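Local coordinates for putative HAD family hydrolase (Streptomyces avermitilis, PDB 3MMZ), which is a KdsC-like phosphatase domain of the HAD family, the C-terminal part of a longer protein that probably acts in sialic acid metabolism, at the interface of chains A and B. Numbering follows the deposited sequence. Chains: chain A/B, putative HAD family hydrolase.

Contact 1: the interface of chains A and B. Residues chain A 40-42, 147-148; chain B 25-28.
B:Arg27 reaches across to A:Asp148 with one terminal guanidinium nitrogen, NH2, which forms a salt bridge with carboxylate oxygen OD2 at 2.7 Å. The two flat groups stand perpendicular, and the carboxylate carbon lies at the guanidinium edge, in its plane, so the carboxylate meets the arginine at one nitrogen instead of lying flush with the guanidinium. The B:Arg27 chain gets there by running extended from CG to NE (chi3 -180°). Over its guanidinium face stands the imidazole of A:His41, edge-on, with ring carbon CD2 4.0 Å from CZ. The imidazole lies between two groups: the carbonyl oxygen of B:Asp26 over the rim of one face, and the backbone of A:Asp148 over the rim of the other. On the B side, the B:Arg27 backbone nitrogen bonds to OD1 of B:Asp25 at 3.0 Å, coming from above the carboxylate plane, which probably steadies the turn before the strand.

A:Arg42 presents a guanidinium face to B:Val28, whose methyl CG2 sits over its centre, 3.3 Å from CZ. The backbone nitrogen of A:Arg42 donates to the carbonyl oxygen of B:Asp26 at 2.8 Å, almost straight (173° at H). A:Val40 and B:Val28 exchange a pair of backbone hydrogen bonds. The site lies where strand 36-41 of chain A passes into helix 42-53, so the carbonyl of B:Asp26 takes up an N-H at the helix start, much as a cap would, while strand 27-30 of chain B begins alongside.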
loop_
_atom_site.group_PDB
_atom_site.type_symbol
_atom_site.label_atom_id
_atom_site.label_comp_id
_atom_site.label_asym_id
_atom_site.label_seq_id
_atom_site.Cartn_x
_atom_site.Cartn_y
_atom_site.Cartn_z
ATOM N N VAL A 40 8.935 17.990 -9.944
ATOM C CA VAL A 40 7.634 18.334 -10.517
ATOM C C VAL A 40 7.179 17.238 -11.473
ATOM O O VAL A 40 7.959 16.335 -11.827
ATOM C CB VAL A 40 7.652 19.699 -11.240
ATOM C CG1 VAL A 40 7.832 20.825 -10.216
ATOM C CG2 VAL A 40 8.763 19.750 -12.313
ATOM N N HIS A 41 5.929 17.325 -11.915
ATOM C CA HIS A 41 5.319 16.212 -12.631
ATOM C C HIS A 41 4.971 16.619 -14.055
ATOM O O HIS A 41 4.356 17.667 -14.271
ATOM C CB HIS A 41 4.095 15.711 -11.861
ATOM C CG HIS A 41 3.579 14.392 -12.341
ATOM N ND1 HIS A 41 2.711 14.276 -13.403
ATOM C CD2 HIS A 41 3.794 13.133 -11.894
ATOM C CE1 HIS A 41 2.435 13.000 -13.608
ATOM N NE2 HIS A 41 3.082 12.285 -12.708
ATOM N N ARG A 42 5.383 15.800 -15.025
ATOM C CA ARG A 42 5.124 16.089 -16.452
ATOM C C ARG A 42 3.638 16.182 -16.796
ATOM O O ARG A 42 3.251 16.959 -17.676
ATOM C CB ARG A 42 5.791 15.053 -17.361
ATOM C CG ARG A 42 7.318 15.141 -17.404
ATOM C CD ARG A 42 7.804 15.747 -18.712
ATOM N NE ARG A 42 9.244 15.583 -18.900
ATOM C CZ ARG A 42 10.162 16.550 -18.773
ATOM N NH1 ARG A 42 9.807 17.809 -18.452
ATOM N NH2 ARG A 42 11.449 16.263 -18.976
ATOM N N GLY A 147 2.301 16.489 -6.478
ATOM C CA GLY A 147 3.483 15.959 -7.169
ATOM C C GLY A 147 3.251 14.686 -7.974
ATOM O O GLY A 147 4.187 14.125 -8.556
ATOM N N ASP A 148 2.003 14.230 -8.002
ATOM C CA ASP A 148 1.634 12.997 -8.680
ATOM C C ASP A 148 0.716 13.252 -9.873
ATOM O O ASP A 148 0.218 12.303 -10.468
ATOM C CB ASP A 148 0.886 12.092 -7.706
ATOM C CG ASP A 148 1.506 10.748 -7.572
ATOM O OD1 ASP A 148 1.879 10.426 -6.420
ATOM O OD2 ASP A 148 1.639 10.029 -8.602
ATOM N N ASP B 25 9.246 7.792 -13.971
ATOM C CA ASP B 25 7.970 7.959 -13.302
ATOM C C ASP B 25 7.263 9.275 -13.669
ATOM O O ASP B 25 6.357 9.690 -12.957
ATOM C CB ASP B 25 8.170 7.887 -11.787
ATOM C CG ASP B 25 9.063 9.009 -11.260
ATOM O OD1 ASP B 25 9.535 9.872 -12.039
ATOM O OD2 ASP B 25 9.315 9.003 -10.049
ATOM N N ASP B 26 7.693 9.921 -14.758
ATOM C CA ASP B 26 7.105 11.179 -15.229
ATOM C C ASP B 26 7.415 12.390 -14.347
ATOM O O ASP B 26 6.840 13.461 -14.539
ATOM C CB ASP B 26 5.576 11.048 -15.398
ATOM C CG ASP B 26 5.142 11.081 -16.841
ATOM O OD1 ASP B 26 5.946 11.483 -17.705
ATOM O OD2 ASP B 26 3.975 10.705 -17.113
ATOM N N ARG B 27 8.312 12.226 -13.387
ATOM C CA ARG B 27 8.756 13.361 -12.592
ATOM C C ARG B 27 10.068 13.906 -13.127
ATOM O O ARG B 27 10.820 13.193 -13.790
ATOM C CB ARG B 27 8.861 12.974 -11.122
ATOM C CG ARG B 27 7.495 12.768 -10.500
ATOM C CD ARG B 27 7.590 12.067 -9.180
ATOM N NE ARG B 27 6.280 11.848 -8.557
ATOM C CZ ARG B 27 5.382 10.925 -8.922
ATOM N NH1 ARG B 27 5.596 10.095 -9.945
ATOM N NH2 ARG B 27 4.243 10.831 -8.251
ATOM N N VAL B 28 10.318 15.188 -12.866
ATOM C CA VAL B 28 11.567 15.841 -13.248
ATOM C C VAL B 28 12.067 16.603 -12.042
ATOM O O VAL B 28 11.311 17.365 -11.444
ATOM C CB VAL B 28 11.351 16.850 -14.419
ATOM C CG1 VAL B 28 12.663 17.441 -14.872
ATOM C CG2 VAL B 28 10.666 16.160 -15.583
#

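Contact 2: the interface of chains A and B. Residues chain A 29, 36-39; chain B 28-31, 37.
A:Phe37 sets the CD2-CE2 side of its ring against the beta-carbon of B:Asp31, with CE2 and CB 3.5 Å apart. That methylene is displaced from the ring plane and lies beyond the rim, and the ring and the carboxylate are turned 36° from each other. Within its own chain the ring takes the carbonyl oxygen of A:Leu29 at its edge, in plane. B:Phe37 is placed in the same way against the oxygen of B:Leu29, and the two phenyl rings approach no nearer than 4.4 Å, between CE2 of A:Phe37 and CE1 of B:Phe37.

B:Leu29 fills the space beside A:Phe37. With CG anti to its backbone N (chi1 -171°), its branch points toward chain A: CG packs on CB of A:Phe37 at 3.9 Å, CD1 lies beside the hydroxyl oxygen OG of A:Ser39, and CD2 meets CD2 of A:Leu29 tip to tip at 4.0 Å, the two leucines crossing at about a right angle. On the other side of the paired strands, CG2 of A:Val38 touches CG1 of B:Ile30, which occupies the crowded position between backbone N and carbonyl carbon (chi1 53°).

Between these layers, A:Val38 and B:Ile30 pair through both backbone groups: B:Ile30 N gives to A:Val38 O at 2.9 Å, and A:Val38 N gives to B:Ile30 O at 3.2 Å. Strand 36-41 of one subunit thus pairs, antiparallel, with strand 27-30 of the next, so the sheet crosses the boundary with apolar side chains packed on both sides, which probably helps hold the homotetramer together.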
loop_
_atom_site.group_PDB
_atom_site.type_symbol
_atom_site.label_atom_id
_atom_site.label_comp_id
_atom_site.label_asym_id
_atom_site.label_seq_id
_atom_site.Cartn_x
_atom_site.Cartn_y
_atom_site.Cartn_z
ATOM N N LEU A 29 15.149 18.508 -2.015
ATOM C CA LEU A 29 16.503 18.003 -1.958
ATOM C C LEU A 29 17.440 19.184 -1.685
ATOM O O LEU A 29 17.334 20.220 -2.336
ATOM C CB LEU A 29 16.872 17.325 -3.286
ATOM C CG LEU A 29 18.228 16.617 -3.276
ATOM C CD1 LEU A 29 18.156 15.294 -2.472
ATOM C CD2 LEU A 29 18.677 16.379 -4.709
ATOM N N GLU A 36 18.614 24.196 -3.315
ATOM C CA GLU A 36 17.380 23.428 -3.233
ATOM C C GLU A 36 16.994 22.859 -4.609
ATOM O O GLU A 36 17.231 23.490 -5.654
ATOM C CB GLU A 36 16.263 24.303 -2.657
ATOM C CG GLU A 36 16.470 24.697 -1.190
ATOM C CD GLU A 36 15.269 25.421 -0.592
ATOM O OE1 GLU A 36 14.502 26.049 -1.355
ATOM O OE2 GLU A 36 15.090 25.357 0.643
ATOM N N PHE A 37 16.451 21.644 -4.601
ATOM C CA PHE A 37 15.951 20.990 -5.808
ATOM C C PHE A 37 14.593 20.384 -5.448
ATOM O O PHE A 37 14.433 19.872 -4.341
ATOM C CB PHE A 37 16.879 19.852 -6.259
ATOM C CG PHE A 37 18.325 20.240 -6.418
ATOM C CD1 PHE A 37 19.165 20.366 -5.308
ATOM C CD2 PHE A 37 18.869 20.410 -7.688
ATOM C CE1 PHE A 37 20.513 20.713 -5.460
ATOM C CE2 PHE A 37 20.226 20.738 -7.863
ATOM C CZ PHE A 37 21.049 20.896 -6.752
ATOM N N VAL A 38 13.615 20.452 -6.352
ATOM C CA VAL A 38 12.318 19.817 -6.112
ATOM C C VAL A 38 11.900 19.029 -7.341
ATOM O O VAL A 38 12.384 19.302 -8.441
ATOM C CB VAL A 38 11.178 20.830 -5.764
ATOM C CG1 VAL A 38 11.556 21.661 -4.537
ATOM C CG2 VAL A 38 10.881 21.731 -6.968
ATOM N N SER A 39 11.003 18.070 -7.140
ATOM C CA SER A 39 10.467 17.246 -8.227
ATOM C C SER A 39 9.085 17.713 -8.653
ATOM O O SER A 39 8.172 17.807 -7.830
ATOM C CB SER A 39 10.397 15.780 -7.815
ATOM O OG SER A 39 11.705 15.257 -7.638
ATOM N N VAL B 28 10.318 15.188 -12.866
ATOM C CA VAL B 28 11.567 15.841 -13.248
ATOM C C VAL B 28 12.067 16.603 -12.042
ATOM O O VAL B 28 11.311 17.365 -11.444
ATOM C CB VAL B 28 11.351 16.850 -14.419
ATOM C CG1 VAL B 28 12.663 17.441 -14.872
ATOM C CG2 VAL B 28 10.666 16.160 -15.583
ATOM N N LEU B 29 13.334 16.405 -11.676
ATOM C CA LEU B 29 13.941 17.215 -10.618
ATOM C C LEU B 29 14.509 18.493 -11.233
ATOM O O LEU B 29 15.174 18.444 -12.262
ATOM C CB LEU B 29 15.048 16.432 -9.904
ATOM C CG LEU B 29 15.650 17.046 -8.637
ATOM C CD1 LEU B 29 14.776 16.794 -7.431
ATOM C CD2 LEU B 29 17.035 16.415 -8.409
ATOM N N ILE B 30 14.216 19.636 -10.617
ATOM C CA ILE B 30 14.667 20.910 -11.148
ATOM C C ILE B 30 15.463 21.690 -10.124
ATOM O O ILE B 30 15.209 21.608 -8.913
ATOM C CB ILE B 30 13.488 21.774 -11.691
ATOM C CG1 ILE B 30 12.388 21.929 -10.638
ATOM C CG2 ILE B 30 12.927 21.136 -12.960
ATOM C CD1 ILE B 30 11.304 22.978 -11.004
ATOM N N ASP B 31 16.438 22.443 -10.616
ATOM C CA ASP B 31 17.153 23.384 -9.775
ATOM C C ASP B 31 16.737 24.823 -10.087
ATOM O O ASP B 31 15.885 25.054 -10.950
ATOM C CB ASP B 31 18.670 23.176 -9.901
ATOM C CG ASP B 31 19.248 23.700 -11.216
ATOM O OD1 ASP B 31 18.521 24.319 -12.030
ATOM O OD2 ASP B 31 20.463 23.491 -11.425
ATOM N N PHE B 37 16.715 17.073 -14.220
ATOM C CA PHE B 37 17.276 15.747 -13.950
ATOM C C PHE B 37 16.096 14.783 -13.891
ATOM O O PHE B 37 15.005 15.165 -13.462
ATOM C CB PHE B 37 18.029 15.703 -12.608
ATOM C CG PHE B 37 19.004 16.842 -12.391
ATOM C CD1 PHE B 37 18.551 18.134 -12.084
ATOM C CD2 PHE B 37 20.377 16.618 -12.449
ATOM C CE1 PHE B 37 19.459 19.189 -11.870
ATOM C CE2 PHE B 37 21.298 17.662 -12.229
ATOM C CZ PHE B 37 20.836 18.950 -11.943
#

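Contact 1 and contact 2 are neighbouring stretches of one intersubunit sheet, their C-alpha centres about 10 Å apart, and they share B:Val28. Both use strand 36-41 of chain A and strand 27-30 of chain B: contact 1 holds the end beside helix 42-53 with charged groups, contact 2 the end toward the hairpin tip with apolar packing. Chain A lends one strand of its hairpin and chain B the other, and the whole interface departs from an exact two-fold. Such head-to-tail pairing could repeat round a ring of subunits, as fits the homotetramer, although two chains alone do not show it.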